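Local atomic coordinates of polyporopepsin (Irpex lacteus, PDB entry 1WKR), a protein that cleaves peptide bonds in proteins with broad specificity as a pepsin-like aspartic endopeptidase and clots milk. Residues 82-87 with 131-137; 165-170 with 316-320; 240-245 with 285-291. One frame throughout, in Å; residues are numbered along the deposited sequence.

Contact 1 of 3, residues 82-87 with 131-137; sequences LTIPKQ and NLFSQGT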
loop_
_atom_site.group_PDB
_atom_site.type_symbol
_atom_site.label_atom_id
_atom_site.label_comp_id
_atom_site.label_asym_id
_atom_site.label_seq_id
_atom_site.Cartn_x
_atom_site.Cartn_y
_atom_site.Cartn_z
ATOM N N LEU A 82 -14.936 -15.072 -2.757
ATOM C CA LEU A 82 -15.691 -14.056 -3.534
ATOM C C LEU A 82 -15.336 -14.220 -4.984
ATOM O O LEU A 82 -14.155 -14.417 -5.360
ATOM C CB LEU A 82 -15.349 -12.659 -3.035
ATOM C CG LEU A 82 -15.538 -12.450 -1.508
ATOM C CD1 LEU A 82 -15.167 -10.994 -1.224
ATOM C CD2 LEU A 82 -16.991 -12.688 -1.063
ATOM N N THR A 83 -16.328 -14.069 -5.841
ATOM C CA THR A 83 -16.115 -14.185 -7.328
ATOM C C THR A 83 -16.642 -12.992 -8.002
ATOM O O THR A 83 -17.817 -12.524 -7.700
ATOM C CB THR A 83 -16.807 -15.437 -7.829
ATOM O OG1 THR A 83 -16.219 -16.595 -7.122
ATOM C CG2 THR A 83 -16.587 -15.667 -9.266
ATOM N N ILE A 84 -15.927 -12.439 -8.966
ATOM C CA ILE A 84 -16.309 -11.310 -9.752
ATOM C C ILE A 84 -16.352 -11.706 -11.200
ATOM O O ILE A 84 -15.279 -11.806 -11.839
ATOM C CB ILE A 84 -15.298 -10.120 -9.628
ATOM C CG1 ILE A 84 -15.070 -9.805 -8.157
ATOM C CG2 ILE A 84 -15.829 -8.925 -10.398
ATOM C CD1 ILE A 84 -13.790 -8.947 -7.961
ATOM N N PRO A 85 -17.501 -11.953 -11.780
ATOM C CA PRO A 85 -17.571 -12.249 -13.225
ATOM C C PRO A 85 -17.298 -10.838 -13.994
ATOM O O PRO A 85 -17.754 -9.819 -13.481
ATOM C CB PRO A 85 -19.042 -12.741 -13.429
ATOM C CG PRO A 85 -19.828 -12.464 -12.171
ATOM C CD PRO A 85 -18.851 -12.057 -11.109
ATOM N N LYS A 86 -16.629 -10.860 -15.000
ATOM C CA LYS A 86 -16.433 -9.793 -15.854
ATOM C C LYS A 86 -15.659 -8.605 -15.255
ATOM O O LYS A 86 -15.923 -7.463 -15.586
ATOM C CB LYS A 86 -17.736 -9.372 -16.519
ATOM C CG LYS A 86 -18.454 -10.472 -17.368
ATOM C CD LYS A 86 -19.460 -9.840 -18.452
ATOM C CE LYS A 86 -18.575 -8.910 -19.319
ATOM N NZ LYS A 86 -19.455 -8.572 -20.739
ATOM N N GLN A 87 -14.757 -8.926 -14.366
ATOM C CA GLN A 87 -13.764 -7.920 -13.932
ATOM C C GLN A 87 -12.863 -7.511 -15.094
ATOM O O GLN A 87 -12.345 -8.390 -15.786
ATOM C CB GLN A 87 -12.913 -8.520 -12.807
ATOM C CG GLN A 87 -11.788 -7.550 -12.346
ATOM C CD GLN A 87 -12.304 -6.279 -11.742
ATOM O OE1 GLN A 87 -13.180 -6.347 -10.841
ATOM N NE2 GLN A 87 -11.800 -5.122 -12.146
ATOM N N ASN A 131 -16.768 -3.619 -8.049
ATOM C CA ASN A 131 -17.566 -4.683 -8.633
ATOM C C ASN A 131 -18.151 -5.611 -7.612
ATOM O O ASN A 131 -19.327 -6.046 -7.728
ATOM C CB ASN A 131 -16.765 -5.462 -9.678
ATOM C CG ASN A 131 -16.581 -4.690 -10.957
ATOM O OD1 ASN A 131 -17.453 -3.932 -11.388
ATOM N ND2 ASN A 131 -15.419 -4.878 -11.599
ATOM N N LEU A 132 -17.398 -6.007 -6.589
ATOM C CA LEU A 132 -17.923 -6.816 -5.500
ATOM C C LEU A 132 -19.150 -6.112 -4.898
ATOM O O LEU A 132 -20.118 -6.807 -4.522
ATOM C CB LEU A 132 -16.877 -6.999 -4.406
ATOM C CG LEU A 132 -15.808 -8.058 -4.801
ATOM C CD1 LEU A 132 -14.647 -7.945 -3.788
ATOM C CD2 LEU A 132 -16.378 -9.464 -4.785
ATOM N N PHE A 133 -19.111 -4.797 -4.750
ATOM C CA PHE A 133 -20.251 -4.097 -4.194
ATOM C C PHE A 133 -21.373 -3.961 -5.185
ATOM O O PHE A 133 -22.550 -4.262 -4.840
ATOM C CB PHE A 133 -19.803 -2.723 -3.704
ATOM C CG PHE A 133 -21.005 -1.973 -3.180
ATOM C CD1 PHE A 133 -21.628 -2.407 -1.992
ATOM C CD2 PHE A 133 -21.575 -0.899 -3.901
ATOM C CE1 PHE A 133 -22.849 -1.794 -1.578
ATOM C CE2 PHE A 133 -22.751 -0.293 -3.415
ATOM C CZ PHE A 133 -23.358 -0.749 -2.299
ATOM N N SER A 134 -21.137 -3.555 -6.431
ATOM C CA SER A 134 -22.274 -3.300 -7.359
ATOM C C SER A 134 -22.918 -4.623 -7.742
ATOM O O SER A 134 -24.146 -4.579 -8.078
ATOM C CB SER A 134 -21.766 -2.546 -8.605
ATOM O OG SER A 134 -20.875 -3.329 -9.329
ATOM N N GLN A 135 -22.253 -5.729 -7.711
ATOM C CA GLN A 135 -22.881 -7.002 -8.026
ATOM C C GLN A 135 -23.623 -7.564 -6.828
ATOM O O GLN A 135 -24.277 -8.633 -6.973
ATOM C CB GLN A 135 -21.805 -7.987 -8.522
ATOM C CG GLN A 135 -21.064 -8.639 -7.450
ATOM C CD GLN A 135 -19.785 -9.465 -7.978
ATOM O OE1 GLN A 135 -19.427 -9.323 -9.164
ATOM N NE2 GLN A 135 -19.151 -10.168 -7.063
ATOM N N GLY A 136 -23.592 -6.916 -5.699
ATOM C CA GLY A 136 -24.424 -7.326 -4.553
ATOM C C GLY A 136 -23.735 -8.234 -3.653
ATOM O O GLY A 136 -24.351 -8.782 -2.705
ATOM N N THR A 137 -22.439 -8.586 -3.813
ATOM C CA THR A 137 -21.753 -9.595 -3.012
ATOM C C THR A 137 -21.372 -9.023 -1.612
ATOM O O THR A 137 -21.709 -9.694 -0.542
ATOM C CB THR A 137 -20.530 -10.034 -3.690
ATOM O OG1 THR A 137 -20.938 -10.580 -4.978
ATOM C CG2 THR A 137 -19.799 -11.186 -2.888
#

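Contact 2 of 3, residues 165-170 with 316-320; sequences TDSSKY and FYSVY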
loop_
_atom_site.group_PDB
_atom_site.type_symbol
_atom_site.label_atom_id
_atom_site.label_comp_id
_atom_site.label_asym_id
_atom_site.label_seq_id
_atom_site.Cartn_x
_atom_site.Cartn_y
_atom_site.Cartn_z
ATOM N N THR A 165 -14.986 -4.723 8.394
ATOM C CA THR A 165 -13.773 -4.733 9.177
ATOM C C THR A 165 -13.676 -5.986 9.986
ATOM O O THR A 165 -14.738 -6.714 10.183
ATOM C CB THR A 165 -13.658 -3.520 10.113
ATOM O OG1 THR A 165 -14.821 -3.531 11.019
ATOM C CG2 THR A 165 -13.715 -2.212 9.396
ATOM N N ASP A 166 -12.545 -6.385 10.453
ATOM C CA ASP A 166 -12.253 -7.579 11.233
ATOM C C ASP A 166 -11.638 -7.135 12.547
ATOM O O ASP A 166 -10.498 -6.734 12.603
ATOM C CB ASP A 166 -11.289 -8.465 10.491
ATOM C CG ASP A 166 -10.918 -9.790 11.174
ATOM O OD1 ASP A 166 -11.231 -9.861 12.381
ATOM O OD2 ASP A 166 -10.264 -10.630 10.590
ATOM N N SER A 167 -12.465 -7.152 13.621
ATOM C CA SER A 167 -12.042 -6.631 14.923
ATOM C C SER A 167 -10.949 -7.447 15.598
ATOM O O SER A 167 -10.308 -6.985 16.533
ATOM C CB SER A 167 -13.335 -6.569 15.968
ATOM O OG SER A 167 -13.688 -7.752 16.251
ATOM N N SER A 168 -10.646 -8.612 15.061
ATOM C CA SER A 168 -9.530 -9.384 15.551
ATOM C C SER A 168 -8.180 -8.816 15.091
ATOM O O SER A 168 -7.144 -9.222 15.574
ATOM C CB SER A 168 -9.616 -10.894 15.173
ATOM O OG SER A 168 -9.254 -11.079 13.794
ATOM N N LYS A 169 -8.228 -7.835 14.174
ATOM C CA LYS A 169 -7.033 -7.240 13.569
ATOM C C LYS A 169 -6.758 -5.847 14.091
ATOM O O LYS A 169 -5.823 -5.200 13.566
ATOM C CB LYS A 169 -7.155 -7.239 12.076
ATOM C CG LYS A 169 -7.449 -8.622 11.465
ATOM C CD LYS A 169 -6.347 -9.609 11.732
ATOM C CE LYS A 169 -6.543 -10.878 10.941
ATOM N NZ LYS A 169 -5.411 -11.830 11.120
ATOM N N TYR A 170 -7.508 -5.321 15.043
ATOM C CA TYR A 170 -7.166 -4.023 15.589
ATOM C C TYR A 170 -7.525 -3.932 17.051
ATOM O O TYR A 170 -8.380 -4.704 17.527
ATOM C CB TYR A 170 -7.804 -2.882 14.781
ATOM C CG TYR A 170 -9.318 -2.710 14.941
ATOM C CD1 TYR A 170 -9.902 -1.898 15.912
ATOM C CD2 TYR A 170 -10.190 -3.362 14.071
ATOM C CE1 TYR A 170 -11.273 -1.742 16.023
ATOM C CE2 TYR A 170 -11.579 -3.162 14.168
ATOM C CZ TYR A 170 -12.060 -2.363 15.141
ATOM O OH TYR A 170 -13.453 -2.169 15.243
ATOM N N PHE A 316 -0.525 -0.369 11.913
ATOM C CA PHE A 316 -1.869 0.201 12.020
ATOM C C PHE A 316 -2.791 -0.496 11.101
ATOM O O PHE A 316 -2.480 -0.710 9.902
ATOM C CB PHE A 316 -1.827 1.705 11.728
ATOM C CG PHE A 316 -0.942 2.454 12.713
ATOM C CD1 PHE A 316 -1.405 2.714 13.997
ATOM C CD2 PHE A 316 0.336 2.851 12.369
ATOM C CE1 PHE A 316 -0.614 3.314 14.916
ATOM C CE2 PHE A 316 1.130 3.486 13.329
ATOM C CZ PHE A 316 0.656 3.688 14.574
ATOM N N TYR A 317 -3.981 -0.814 11.559
ATOM C CA TYR A 317 -5.054 -1.379 10.724
ATOM C C TYR A 317 -5.648 -0.243 9.883
ATOM O O TYR A 317 -5.833 0.868 10.418
ATOM C CB TYR A 317 -6.142 -1.960 11.631
ATOM C CG TYR A 317 -7.221 -2.736 10.917
ATOM C CD1 TYR A 317 -6.917 -3.911 10.225
ATOM C CD2 TYR A 317 -8.560 -2.355 10.977
ATOM C CE1 TYR A 317 -7.895 -4.686 9.610
ATOM C CE2 TYR A 317 -9.544 -3.161 10.406
ATOM C CZ TYR A 317 -9.208 -4.278 9.744
ATOM O OH TYR A 317 -10.208 -5.094 9.166
ATOM N N SER A 318 -5.966 -0.496 8.628
ATOM C CA SER A 318 -6.464 0.613 7.739
ATOM C C SER A 318 -7.715 0.193 7.038
ATOM O O SER A 318 -7.920 -0.943 6.637
ATOM C CB SER A 318 -5.351 1.028 6.778
ATOM O OG SER A 318 -4.829 -0.043 5.995
ATOM N N VAL A 319 -8.603 1.192 6.886
ATOM C CA VAL A 319 -9.936 1.005 6.304
ATOM C C VAL A 319 -10.099 2.007 5.142
ATOM O O VAL A 319 -10.015 3.189 5.343
ATOM C CB VAL A 319 -11.046 1.181 7.339
ATOM C CG1 VAL A 319 -12.410 0.898 6.673
ATOM C CG2 VAL A 319 -10.817 0.262 8.568
ATOM N N TYR A 320 -10.381 1.457 3.963
ATOM C CA TYR A 320 -10.453 2.217 2.718
ATOM C C TYR A 320 -11.957 2.197 2.334
ATOM O O TYR A 320 -12.453 1.223 1.788
ATOM C CB TYR A 320 -9.592 1.586 1.640
ATOM C CG TYR A 320 -8.144 1.475 2.091
ATOM C CD1 TYR A 320 -7.721 0.396 2.822
ATOM C CD2 TYR A 320 -7.245 2.502 1.845
ATOM C CE1 TYR A 320 -6.440 0.312 3.356
ATOM C CE2 TYR A 320 -5.904 2.417 2.356
ATOM C CZ TYR A 320 -5.574 1.325 3.095
ATOM O OH TYR A 320 -4.273 1.247 3.624
#

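Contact 3 of 3, residues 240-245 with 285-291; sequences TGLLRL and SASSVYL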
loop_
_atom_site.group_PDB
_atom_site.type_symbol
_atom_site.label_atom_id
_atom_site.label_comp_id
_atom_site.label_asym_id
_atom_site.label_seq_id
_atom_site.Cartn_x
_atom_site.Cartn_y
_atom_site.Cartn_z
ATOM N N THR A 240 22.548 0.089 1.389
ATOM C CA THR A 240 21.095 -0.103 1.476
ATOM C C THR A 240 20.247 0.892 0.777
ATOM O O THR A 240 19.084 0.549 0.511
ATOM C CB THR A 240 20.707 -0.167 2.974
ATOM O OG1 THR A 240 20.958 1.103 3.573
ATOM C CG2 THR A 240 21.416 -1.280 3.765
ATOM N N GLY A 241 20.665 2.128 0.623
ATOM C CA GLY A 241 19.767 3.160 0.254
ATOM C C GLY A 241 18.781 3.633 1.307
ATOM O O GLY A 241 17.862 4.411 1.078
ATOM N N LEU A 242 19.058 3.169 2.569
ATOM C CA LEU A 242 18.246 3.606 3.761
ATOM C C LEU A 242 19.078 4.466 4.630
ATOM O O LEU A 242 20.375 4.360 4.650
ATOM C CB LEU A 242 17.763 2.385 4.490
ATOM C CG LEU A 242 16.818 1.433 3.681
ATOM C CD1 LEU A 242 16.363 0.309 4.551
ATOM C CD2 LEU A 242 15.605 2.201 3.125
ATOM N N LEU A 243 18.507 5.261 5.485
ATOM C CA LEU A 243 19.252 5.941 6.557
ATOM C C LEU A 243 19.748 4.919 7.539
ATOM O O LEU A 243 19.125 3.873 7.727
ATOM C CB LEU A 243 18.316 6.874 7.261
ATOM C CG LEU A 243 17.903 8.137 6.513
ATOM C CD1 LEU A 243 16.822 8.910 7.285
ATOM C CD2 LEU A 243 19.086 9.038 6.189
ATOM N N ARG A 244 20.866 5.191 8.189
ATOM C CA ARG A 244 21.433 4.321 9.207
ATOM C C ARG A 244 21.645 5.112 10.503
ATOM O O ARG A 244 22.012 6.267 10.495
ATOM C CB ARG A 244 22.755 3.701 8.770
ATOM C CG ARG A 244 23.365 2.671 9.699
ATOM C CD ARG A 244 24.788 2.056 9.251
ATOM N NE ARG A 244 25.427 1.304 10.464
ATOM C CZ ARG A 244 25.707 0.042 10.491
ATOM N NH1 ARG A 244 25.617 -0.819 9.432
ATOM N NH2 ARG A 244 26.033 -0.498 11.661
ATOM N N LEU A 245 21.424 4.401 11.627
ATOM C CA LEU A 245 21.717 4.924 12.965
ATOM C C LEU A 245 22.818 4.020 13.599
ATOM O O LEU A 245 22.864 2.866 13.400
ATOM C CB LEU A 245 20.459 4.798 13.886
ATOM C CG LEU A 245 19.263 5.633 13.459
ATOM C CD1 LEU A 245 18.156 5.440 14.512
ATOM C CD2 LEU A 245 19.655 7.108 13.355
ATOM N N SER A 285 24.062 -4.891 6.593
ATOM C CA SER A 285 24.857 -5.917 7.421
ATOM C C SER A 285 24.182 -6.215 8.695
ATOM O O SER A 285 23.221 -5.438 9.127
ATOM C CB SER A 285 26.053 -5.359 7.737
ATOM O OG SER A 285 26.143 -3.890 8.473
ATOM N N ALA A 286 24.475 -7.321 9.307
ATOM C CA ALA A 286 23.860 -7.742 10.510
ATOM C C ALA A 286 24.214 -6.805 11.617
ATOM O O ALA A 286 25.221 -6.124 11.624
ATOM C CB ALA A 286 24.357 -9.191 10.903
ATOM N N SER A 287 23.348 -6.768 12.667
ATOM C CA SER A 287 23.558 -6.008 13.928
ATOM C C SER A 287 23.704 -4.519 13.528
ATOM O O SER A 287 24.667 -3.838 14.047
ATOM C CB SER A 287 24.773 -6.456 14.701
ATOM O OG SER A 287 24.569 -7.830 15.087
ATOM N N SER A 288 22.973 -4.084 12.617
ATOM C CA SER A 288 22.960 -2.678 12.101
ATOM C C SER A 288 21.518 -2.178 12.018
ATOM O O SER A 288 20.614 -2.971 11.825
ATOM C CB SER A 288 23.483 -2.634 10.667
ATOM O OG SER A 288 24.811 -3.275 10.613
ATOM N N VAL A 289 21.358 -0.874 12.255
ATOM C CA VAL A 289 19.997 -0.264 12.275
ATOM C C VAL A 289 19.785 0.616 11.021
ATOM O O VAL A 289 20.464 1.635 10.867
ATOM C CB VAL A 289 19.851 0.605 13.515
ATOM C CG1 VAL A 289 18.466 1.278 13.502
ATOM C CG2 VAL A 289 19.950 -0.292 14.757
ATOM N N TYR A 290 18.817 0.228 10.191
ATOM C CA TYR A 290 18.462 1.003 8.999
ATOM C C TYR A 290 17.019 1.457 9.153
ATOM O O TYR A 290 16.152 0.731 9.682
ATOM C CB TYR A 290 18.594 0.151 7.689
ATOM C CG TYR A 290 19.984 -0.407 7.561
ATOM C CD1 TYR A 290 21.031 0.350 7.169
ATOM C CD2 TYR A 290 20.211 -1.751 7.844
ATOM C CE1 TYR A 290 22.386 -0.167 7.053
ATOM C CE2 TYR A 290 21.521 -2.303 7.683
ATOM C CZ TYR A 290 22.463 -1.474 7.304
ATOM O OH TYR A 290 23.802 -2.084 7.205
ATOM N N LEU A 291 16.708 2.650 8.711
ATOM C CA LEU A 291 15.406 3.277 8.904
ATOM C C LEU A 291 14.521 3.134 7.718
ATOM O O LEU A 291 14.972 3.163 6.549
ATOM C CB LEU A 291 15.539 4.723 9.295
ATOM C CG LEU A 291 16.484 5.038 10.465
ATOM C CD1 LEU A 291 16.463 6.504 10.806
ATOM C CD2 LEU A 291 16.125 4.160 11.670
HETATM O O HOH W 1 15.543 5.461 5.121
HETATM O O HOH W 2 23.700 0.285 13.730
#

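Contact 1 of 3, residues 82-87 with 131-137
Ile84 and Leu132 bring strand 82-84 and the last turn of helix 128-134 together, their CA atoms 6.4 Å apart, just before the strand turns a corner through a type II turn from Ile84 to Gln87. This is a helix-on-strand contact in the N-terminal lobe of the pepsin fold. Leu132 points a methyl at the strand: its CD2 lies 3.6 Å from Ile84 CG1 and also meets Leu82 CB, the leucine crossing each partner at about a right angle. Phe162 of strand 155-162 touches both Leu82 and Leu132. Beyond Leu132 the helix closes in a Schellman motif with Gly136 at positive phi, which brings Thr137 round to set its CG2 3.7 Å from Leu82 CD2.

Amides border this apolar centre. Asn131 ND2 gives a fairly straight bond of 2.8 Å to Gln87 OE1, but it arrives from above the carbonyl plane, the two amides being turned 53° apart; Gln87 NE2 goes on to Pro126 O. Gln135, extended beyond CG, lays OE1 3.4 Å from Pro85 CD, while its NE2 serves two acceptors, Thr137 OG1 and, by a bent 2.8 Å bond, Thr83 O.

Contact 2 of 3, residues 165-170 with 316-320
Tyr317 reaches from strand 316-321 into the loop 165-170, and almost everything the two segments share is built round its ring. With CG anti to the backbone N (chi1 -172°), the ring extends from the strand toward the loop and its hydroxyl meets the backbone there: Asp166 N donates to Tyr317 OH over 3.0 Å. Thr165 CB sits at the edge of the ring, near its plane, 3.9 Å from Tyr317 OH.

The tight part runs the length of the tyrosine. Lys169 CB approaches obliquely, 3.6 Å from Tyr317 CE1, and Tyr170 brings both its CB and its ring: CB is 3.7 Å from Tyr317 CB, and CD2 lies 3.6 Å from Tyr317 CD2. The two ring planes are only 20° apart, yet the rings are slid so far, with centroids 5.4 Å apart, that they barely overlap and touch mainly along their CD2 sides. In the two-lobed pepsin fold, strand 316-321 runs between strands 142-146 and 326-331, antiparallel to both; the loop after strand 155-162 packs on the side from which Tyr317 and Val319 project.

Toward Val319 the contact thins to one pair of methyls, Thr165 CG2 and Val319 CG2, 3.9 Å apart. The solvent side is the turn itself, where Ser167 and Ser168 are exposed and stay clear of the strand. That turn is held from within: Asp166 OD1 accepts from Ser168 N, making an Asx turn, and from Ser168 OG at 2.7 Å, both donors coming from the same face of the carboxylate. Lys169, bent at chi2 (-62°), carries its amino end away from the strand, and Asp166 likewise leads its carboxylate off, OD2 lying close to Glu159 OE1, which may favour protonation of one.

Contact 3 of 3, residues 240-245 with 285-291
A short, weakly bonded antiparallel strand pairing in the C-terminal lobe of the pepsin fold joins 243-245 to the start of strand 289-295, with Arg244 and Tyr290 as a non-hydrogen-bonded pair. Leu291 N donates to Leu243 O over 2.9 Å and Leu245 N to Val289 O over 3.0 Å. In each case a water makes the return link, from Leu243 N to Leu291 O and from Val289 N to Leu245 O.

On the face carrying Arg244 and Tyr290, Thr240 lays its CG2 over the tyrosine ring as a CH-pi contact, 3.7 Å from the centroid and 15° off the normal. Thr240 OG1 closes an ST turn with Leu242 N and is also bonded to Asp237. The phenol oxygen accepts an almost straight bond from Ser285 N, so the tyrosine ties the loop before its strand back onto that strand. A leucine in place of Tyr290 would probably leave Ser285 N without its acceptor and Thr240 CG2 without a ring face to rest on.

On the face carrying Leu245 and Val289, Leu245 CB meets Val289 CG1; beside them Leu245 CD1 packs 3.7 Å from Leu291 CD2, the two leucines lying roughly perpendicular, and Tyr228 of helix 222-232 touches Leu291 and Leu243.

Back on the Tyr290 side, Arg244 swings CG away from its backbone N (chi1 -174°) and runs extended past the tyrosine, its guanidinium 88° to the ring. Ser288 CB lies over one guanidinium face, Ser285 OG stands at the edge in plane, and Arg244 NH1 comes within 2.8 Å of Ser288 OG.

From the N terminus, contact 1 comes first: it closes the chain from strand 82-96 to the end of helix 128-134, inside the N-terminal lobe. Contact 2 opens only after that and closes some 145 residues later, setting the loop after strand 155-162 on strand 316-321, which pairs with 142-146 and 326-331; its loop spans most of the C-terminal lobe. Contact 3 is nested within that loop, pairing strand 243-245 with 289-295 in the C-terminal lobe. No two contacts cross. Contacts 1 and 3 lie on opposite sides of the chain's centre, their own centres about 44 Å apart; contact 2 is about 22 Å from contact 1 and 30 Å from contact 3, centre to centre.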